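PDB 3EGE: putative methyltransferase from antibiotic biosynthesis pathway from Anabaena variabilis ATCC 29413, which probably transfers a methyl group from S-adenosylmethionine to a substrate that has not been identified. Local coordinates for residues A[140-148]-A[189-199]. Numbering follows the deposited sequence.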
ATOM      1  N   TRP A 140     -15.091  -3.665 -12.014  1.00 66.44           N
ATOM      2  CA  TRP A 140     -16.298  -4.367 -11.558  1.00 64.91           C
ATOM      3  C   TRP A 140     -16.499  -4.370 -10.028  1.00 64.81           C
ATOM      4  O   TRP A 140     -17.635  -4.336  -9.565  1.00 64.46           O
ATOM      5  CB  TRP A 140     -16.274  -5.845 -12.043  1.00 64.43           C
ATOM      6  CG  TRP A 140     -15.192  -6.640 -11.431  1.00 61.98           C
ATOM      7  CD1 TRP A 140     -13.934  -6.775 -11.899  1.00 62.57           C
ATOM      8  CD2 TRP A 140     -15.248  -7.355 -10.193  1.00 59.80           C
ATOM      9  NE1 TRP A 140     -13.196  -7.530 -11.039  1.00 62.94           N
ATOM     10  CE2 TRP A 140     -13.971  -7.898  -9.973  1.00 63.65           C
ATOM     11  CE3 TRP A 140     -16.260  -7.581  -9.243  1.00 66.08           C
ATOM     12  CZ2 TRP A 140     -13.670  -8.684  -8.855  1.00 61.43           C
ATOM     13  CZ3 TRP A 140     -15.971  -8.354  -8.122  1.00 64.08           C
ATOM     14  CH2 TRP A 140     -14.676  -8.884  -7.933  1.00 64.42           C
ATOM     15  N   LEU A 141     -15.387  -4.456  -9.279  1.00 64.89           N
ATOM     16  CA  LEU A 141     -15.365  -4.596  -7.815  1.00 64.98           C
ATOM     17  C   LEU A 141     -16.267  -3.624  -7.064  1.00 64.32           C
ATOM     18  O   LEU A 141     -17.010  -4.023  -6.147  1.00 64.28           O
ATOM     19  CB  LEU A 141     -13.908  -4.462  -7.293  1.00 66.18           C
ATOM     20  CG  LEU A 141     -13.604  -4.711  -5.806  1.00 66.80           C
ATOM     21  CD1 LEU A 141     -14.146  -6.075  -5.359  1.00 63.27           C
ATOM     22  CD2 LEU A 141     -12.077  -4.549  -5.490  1.00 65.04           C
ATOM     23  N   TYR A 142     -16.245  -2.372  -7.509  1.00 64.00           N
ATOM     24  CA  TYR A 142     -16.987  -1.301  -6.835  1.00 63.69           C
ATOM     25  C   TYR A 142     -18.482  -1.297  -7.092  1.00 62.50           C
ATOM     26  O   TYR A 142     -19.205  -0.605  -6.389  1.00 61.88           O
ATOM     27  CB  TYR A 142     -16.368   0.056  -7.103  1.00 63.39           C
ATOM     28  CG  TYR A 142     -14.869   0.021  -6.927  1.00 64.22           C
ATOM     29  CD1 TYR A 142     -14.289  -0.388  -5.723  1.00 65.38           C
ATOM     30  CD2 TYR A 142     -14.027   0.397  -7.981  1.00 64.58           C
ATOM     31  CE1 TYR A 142     -12.896  -0.442  -5.580  1.00 64.21           C
ATOM     32  CE2 TYR A 142     -12.680   0.353  -7.849  1.00 65.58           C
ATOM     33  CZ  TYR A 142     -12.107  -0.057  -6.657  1.00 63.48           C
ATOM     34  OH  TYR A 142     -10.746  -0.085  -6.610  1.00 64.86           O
ATOM     35  N   ASP A 143     -18.931  -2.065  -8.079  1.00 61.99           N
ATOM     36  CA  ASP A 143     -20.351  -2.263  -8.299  1.00 64.20           C
ATOM     37  C   ASP A 143     -20.975  -3.210  -7.246  1.00 64.66           C
ATOM     38  O   ASP A 143     -22.185  -3.231  -7.086  1.00 64.52           O
ATOM     39  CB  ASP A 143     -20.599  -2.851  -9.665  1.00 64.83           C
ATOM     40  CG  ASP A 143     -20.091  -1.994 -10.765  1.00 65.21           C
ATOM     41  OD1 ASP A 143     -19.881  -0.774 -10.556  1.00 62.50           O
ATOM     42  OD2 ASP A 143     -19.894  -2.586 -11.836  1.00 66.84           O
ATOM     43  N   TYR A 144     -20.144  -4.021  -6.592  1.00 65.31           N
ATOM     44  CA  TYR A 144     -20.560  -4.898  -5.504  1.00 65.17           C
ATOM     45  C   TYR A 144     -20.195  -4.361  -4.127  1.00 64.63           C
ATOM     46  O   TYR A 144     -20.944  -4.607  -3.168  1.00 65.10           O
ATOM     47  CB  TYR A 144     -19.958  -6.302  -5.669  1.00 63.97           C
ATOM     48  CG  TYR A 144     -20.415  -6.991  -6.919  1.00 63.62           C
ATOM     49  CD1 TYR A 144     -21.596  -7.760  -6.943  1.00 65.55           C
ATOM     50  CD2 TYR A 144     -19.671  -6.886  -8.096  1.00 63.47           C
ATOM     51  CE1 TYR A 144     -22.013  -8.401  -8.125  1.00 62.41           C
ATOM     52  CE2 TYR A 144     -20.066  -7.522  -9.260  1.00 63.22           C
ATOM     53  CZ  TYR A 144     -21.230  -8.284  -9.275  1.00 62.81           C
ATOM     54  OH  TYR A 144     -21.590  -8.897 -10.444  1.00 61.49           O
ATOM     55  N   PHE A 145     -19.048  -3.686  -4.030  1.00 65.08           N
ATOM     56  CA  PHE A 145     -18.513  -3.156  -2.758  1.00 65.73           C
ATOM     57  C   PHE A 145     -18.166  -1.664  -2.884  1.00 64.94           C
ATOM     58  O   PHE A 145     -16.981  -1.294  -2.913  1.00 64.73           O
ATOM     59  CB  PHE A 145     -17.298  -3.995  -2.333  1.00 65.51           C
ATOM     60  CG  PHE A 145     -17.605  -5.475  -2.202  1.00 66.15           C
ATOM     61  CD1 PHE A 145     -18.544  -5.920  -1.280  1.00 63.79           C
ATOM     62  CD2 PHE A 145     -16.959  -6.424  -3.015  1.00 67.56           C
ATOM     63  CE1 PHE A 145     -18.835  -7.289  -1.154  1.00 67.38           C
ATOM     64  CE2 PHE A 145     -17.257  -7.785  -2.918  1.00 64.76           C
ATOM     65  CZ  PHE A 145     -18.189  -8.221  -1.972  1.00 64.97           C
ATOM     66  N   PRO A 146     -19.205  -0.792  -2.921  1.00 65.57           N
ATOM     67  CA  PRO A 146     -18.964   0.675  -3.153  1.00 66.66           C
ATOM     68  C   PRO A 146     -18.103   1.376  -2.101  1.00 66.22           C
ATOM     69  O   PRO A 146     -17.408   2.360  -2.413  1.00 66.76           O
ATOM     70  CB  PRO A 146     -20.383   1.264  -3.206  1.00 66.88           C
ATOM     71  CG  PRO A 146     -21.226   0.283  -2.450  1.00 66.69           C
ATOM     72  CD  PRO A 146     -20.642  -1.069  -2.757  1.00 64.63           C
ATOM     73  N   PHE A 147     -18.187   0.878  -0.867  1.00 64.82           N
ATOM     74  CA  PHE A 147     -17.393   1.387   0.246  1.00 63.72           C
ATOM     75  C   PHE A 147     -15.889   1.415  -0.015  1.00 63.82           C
ATOM     76  O   PHE A 147     -15.204   2.331   0.460  1.00 65.77           O
ATOM     77  CB  PHE A 147     -17.714   0.657   1.546  1.00 63.74           C
ATOM     78  CG  PHE A 147     -17.602  -0.834   1.457  1.00 66.17           C
ATOM     79  CD1 PHE A 147     -16.362  -1.473   1.616  1.00 65.81           C
ATOM     80  CD2 PHE A 147     -18.746  -1.613   1.199  1.00 67.79           C
ATOM     81  CE1 PHE A 147     -16.258  -2.865   1.506  1.00 65.48           C
ATOM     82  CE2 PHE A 147     -18.651  -3.004   1.105  1.00 68.82           C
ATOM     83  CZ  PHE A 147     -17.409  -3.625   1.266  1.00 64.84           C
ATOM     84  N   LEU A 148     -15.373   0.443  -0.764  1.00 63.42           N
ATOM     85  CA  LEU A 148     -13.931   0.425  -1.135  1.00 63.35           C
ATOM     86  C   LEU A 148     -13.546   1.622  -1.983  1.00 63.34           C
ATOM     87  O   LEU A 148     -12.518   2.203  -1.772  1.00 65.36           O
ATOM     88  CB  LEU A 148     -13.566  -0.847  -1.900  1.00 63.45           C
ATOM     89  CG  LEU A 148     -13.728  -2.199  -1.213  1.00 64.05           C
ATOM     90  CD1 LEU A 148     -13.382  -3.295  -2.206  1.00 61.55           C
ATOM     91  CD2 LEU A 148     -12.883  -2.334   0.068  1.00 61.78           C
ATOM     92  N   ALA A 189      -7.091  -4.388  -1.227  1.00 70.04           N
ATOM     93  CA  ALA A 189      -8.443  -4.123  -1.756  1.00 69.27           C
ATOM     94  C   ALA A 189      -8.756  -4.578  -3.210  1.00 68.92           C
ATOM     95  O   ALA A 189      -9.605  -5.469  -3.392  1.00 68.41           O
ATOM     96  CB  ALA A 189      -8.810  -2.647  -1.515  1.00 67.56           C
ATOM     97  N   ALA A 190      -8.060  -4.013  -4.205  1.00 67.82           N
ATOM     98  CA  ALA A 190      -8.298  -4.350  -5.628  1.00 68.17           C
ATOM     99  C   ALA A 190      -7.379  -5.448  -6.219  1.00 68.64           C
ATOM    100  O   ALA A 190      -7.420  -5.688  -7.427  1.00 69.26           O
ATOM    101  CB  ALA A 190      -8.216  -3.087  -6.489  1.00 68.24           C
ATOM    102  N   ALA A 191      -6.602  -6.131  -5.382  1.00 67.19           N
ATOM    103  CA  ALA A 191      -5.644  -7.126  -5.847  1.00 66.13           C
ATOM    104  C   ALA A 191      -6.301  -8.377  -6.459  1.00 66.08           C
ATOM    105  O   ALA A 191      -5.730  -8.948  -7.399  1.00 67.00           O
ATOM    106  CB  ALA A 191      -4.646  -7.489  -4.730  1.00 64.86           C
ATOM    107  N   ALA A 192      -7.497  -8.774  -5.989  1.00 64.84           N
ATOM    108  CA  ALA A 192      -8.217  -9.926  -6.566  1.00 64.26           C
ATOM    109  C   ALA A 192      -9.161  -9.498  -7.745  1.00 64.26           C
ATOM    110  O   ALA A 192     -10.202 -10.142  -8.010  1.00 61.66           O
ATOM    111  CB  ALA A 192      -8.968 -10.684  -5.492  1.00 64.37           C
ATOM    112  N   TRP A 193      -8.759  -8.449  -8.483  1.00 64.09           N
ATOM    113  CA  TRP A 193      -9.503  -7.948  -9.657  1.00 64.59           C
ATOM    114  C   TRP A 193      -9.792  -8.971 -10.768  1.00 63.87           C
ATOM    115  O   TRP A 193     -10.691  -8.758 -11.543  1.00 62.07           O
ATOM    116  CB  TRP A 193      -8.790  -6.748 -10.305  1.00 63.38           C
ATOM    117  CG  TRP A 193      -7.440  -7.021 -10.874  1.00 59.73           C
ATOM    118  CD1 TRP A 193      -6.247  -6.894 -10.234  1.00 60.70           C
ATOM    119  CD2 TRP A 193      -7.136  -7.431 -12.210  1.00 62.04           C
ATOM    120  NE1 TRP A 193      -5.214  -7.175 -11.084  1.00 61.28           N
ATOM    121  CE2 TRP A 193      -5.722  -7.501 -12.310  1.00 62.34           C
ATOM    122  CE3 TRP A 193      -7.908  -7.710 -13.346  1.00 59.23           C
ATOM    123  CZ2 TRP A 193      -5.068  -7.896 -13.484  1.00 61.42           C
ATOM    124  CZ3 TRP A 193      -7.247  -8.084 -14.532  1.00 61.33           C
ATOM    125  CH2 TRP A 193      -5.851  -8.182 -14.583  1.00 59.71           C
ATOM    126  N   ARG A 194      -8.990 -10.023 -10.886  1.00 64.73           N
ATOM    127  CA  ARG A 194      -9.238 -11.059 -11.892  1.00 65.73           C
ATOM    128  C   ARG A 194      -9.665 -12.375 -11.237  1.00 66.18           C
ATOM    129  O   ARG A 194      -9.833 -13.367 -11.941  1.00 67.00           O
ATOM    130  CB  ARG A 194      -7.998 -11.249 -12.778  1.00 65.59           C
ATOM    131  CG  ARG A 194      -8.349 -11.403 -14.269  1.00 63.60           C
ATOM    132  CD  ARG A 194      -7.098 -11.714 -15.081  1.00 66.22           C
ATOM    133  NE  ARG A 194      -6.743 -13.124 -14.932  1.00 67.99           N
ATOM    134  CZ  ARG A 194      -5.796 -13.768 -15.605  1.00 66.18           C
ATOM    135  NH1 ARG A 194      -5.020 -13.143 -16.485  1.00 70.16           N
ATOM    136  NH2 ARG A 194      -5.607 -15.071 -15.374  1.00 70.34           N
ATOM    137  N   ARG A 195      -9.893 -12.352  -9.921  1.00 66.24           N
ATOM    138  CA  ARG A 195     -10.250 -13.525  -9.119  1.00 67.55           C
ATOM    139  C   ARG A 195     -11.439 -13.160  -8.212  1.00 67.96           C
ATOM    140  O   ARG A 195     -11.311 -13.172  -6.981  1.00 67.79           O
ATOM    141  CB  ARG A 195      -9.033 -13.937  -8.289  1.00 67.02           C
ATOM    142  CG  ARG A 195      -7.853 -14.446  -9.117  1.00 68.92           C
ATOM    143  CD  ARG A 195      -6.588 -14.608  -8.280  1.00 68.40           C
ATOM    144  NE  ARG A 195      -5.976 -13.318  -7.942  1.00 72.23           N
ATOM    145  CZ  ARG A 195      -4.932 -13.139  -7.126  1.00 73.09           C
ATOM    146  NH1 ARG A 195      -4.357 -14.147  -6.486  1.00 74.99           N
ATOM    147  NH2 ARG A 195      -4.468 -11.909  -6.930  1.00 75.06           N
ATOM    148  N   PRO A 196     -12.611 -12.861  -8.817  1.00 67.86           N
ATOM    149  CA  PRO A 196     -13.763 -12.350  -8.060  1.00 67.89           C
ATOM    150  C   PRO A 196     -14.222 -13.186  -6.867  1.00 69.41           C
ATOM    151  O   PRO A 196     -14.700 -12.621  -5.857  1.00 69.79           O
ATOM    152  CB  PRO A 196     -14.872 -12.264  -9.119  1.00 67.03           C
ATOM    153  CG  PRO A 196     -14.455 -13.190 -10.176  1.00 67.91           C
ATOM    154  CD  PRO A 196     -12.965 -13.040 -10.235  1.00 68.01           C
ATOM    155  N   GLU A 197     -14.085 -14.504  -7.012  1.00 69.64           N
ATOM    156  CA  GLU A 197     -14.432 -15.473  -5.985  1.00 70.78           C
ATOM    157  C   GLU A 197     -13.649 -15.307  -4.681  1.00 70.58           C
ATOM    158  O   GLU A 197     -14.167 -15.642  -3.607  1.00 71.29           O
ATOM    159  CB  GLU A 197     -14.360 -16.920  -6.532  1.00 72.34           C
ATOM    160  CG  GLU A 197     -12.954 -17.523  -6.828  1.00 77.74           C
ATOM    161  CD  GLU A 197     -12.163 -16.877  -7.969  1.00 82.37           C
ATOM    162  OE1 GLU A 197     -12.780 -16.251  -8.871  1.00 81.89           O
ATOM    163  OE2 GLU A 197     -10.914 -17.022  -7.955  1.00 85.15           O
ATOM    164  N   LEU A 198     -12.436 -14.756  -4.751  1.00 69.05           N
ATOM    165  CA  LEU A 198     -11.643 -14.530  -3.543  1.00 68.65           C
ATOM    166  C   LEU A 198     -12.320 -13.599  -2.511  1.00 69.00           C
ATOM    167  O   LEU A 198     -12.120 -13.766  -1.282  1.00 68.12           O
ATOM    168  CB  LEU A 198     -10.221 -14.029  -3.871  1.00 67.48           C
ATOM    169  CG  LEU A 198      -9.229 -14.996  -4.528  1.00 68.14           C
ATOM    170  CD1 LEU A 198      -7.857 -14.309  -4.649  1.00 59.10           C
ATOM    171  CD2 LEU A 198      -9.105 -16.330  -3.758  1.00 62.89           C
ATOM    172  N   TYR A 199     -13.105 -12.637  -3.014  1.00 68.53           N
ATOM    173  CA  TYR A 199     -13.852 -11.698  -2.162  1.00 67.83           C
ATOM    174  C   TYR A 199     -14.933 -12.355  -1.315  1.00 69.22           C
ATOM    175  O   TYR A 199     -15.328 -11.788  -0.307  1.00 70.33           O
ATOM    176  CB  TYR A 199     -14.428 -10.536  -2.982  1.00 66.62           C
ATOM    177  CG  TYR A 199     -13.325  -9.678  -3.537  1.00 62.97           C
ATOM    178  CD1 TYR A 199     -12.636  -8.787  -2.715  1.00 60.59           C
ATOM    179  CD2 TYR A 199     -12.914  -9.805  -4.870  1.00 64.84           C
ATOM    180  CE1 TYR A 199     -11.571  -8.017  -3.211  1.00 67.62           C
ATOM    181  CE2 TYR A 199     -11.875  -9.032  -5.380  1.00 64.80           C
ATOM    182  CZ  TYR A 199     -11.208  -8.144  -4.553  1.00 62.54           C
ATOM    183  OH  TYR A 199     -10.220  -7.390  -5.072  1.00 65.55           O
TER
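Tyr199 reaches from the 3-10 segment that begins at Pro196 into the side chains of Trp140, Leu141 and Phe145, and following it outward from the backbone takes in the central part of the contact. Its CB lies 3.9 Å from Phe145 CE2, with the two side chains slanting past each other. With CG anti to the carbonyl carbon (chi1 -66°), the ring continues toward residues 189-192. CD2 and CE2 come up to Trp140 CH2, the former at 3.7 Å; the two ring planes are turned 73° from each other, an oblique aromatic pair. Over the middle of one Tyr199 face sits Leu141 CD1, 3.6 Å from the ring centroid, a well-centred CH-pi contact. The other branch of the same leucine, CD2, goes past the phenol end and is 3.4 Å from Tyr199 OH. That hydroxyl donates to Ala189 O over 2.6 Å and weakly accepts from Ala192 N, so the tyrosine bridges the backbone of its own segment beside the leucine.

Trp140 supplies the polar bond between the segments. Its NE1 donates to Trp193 O at 2.8 Å, fairly straight at 162°, with the oxygen close to the indole plane at the ring edge. At the far end of the indole, CH2 packs against Pro196 CA and CB, while Trp235 from helix 234-239 meets Trp140 edge-to-face. The 140-148 segment is thus joined to the turns between strand 172-181 and helix 202-206, in the helical part of the chain beside the Rossmann-type sheet. Among mostly buried apolar groups, the one hydrogen bond across the segments should set the position of the indole edge along the turns 190-193 and 192-195, while the bond to Ala189 O, with weak help from Ala192 N, fixes where the phenol oxygen lies.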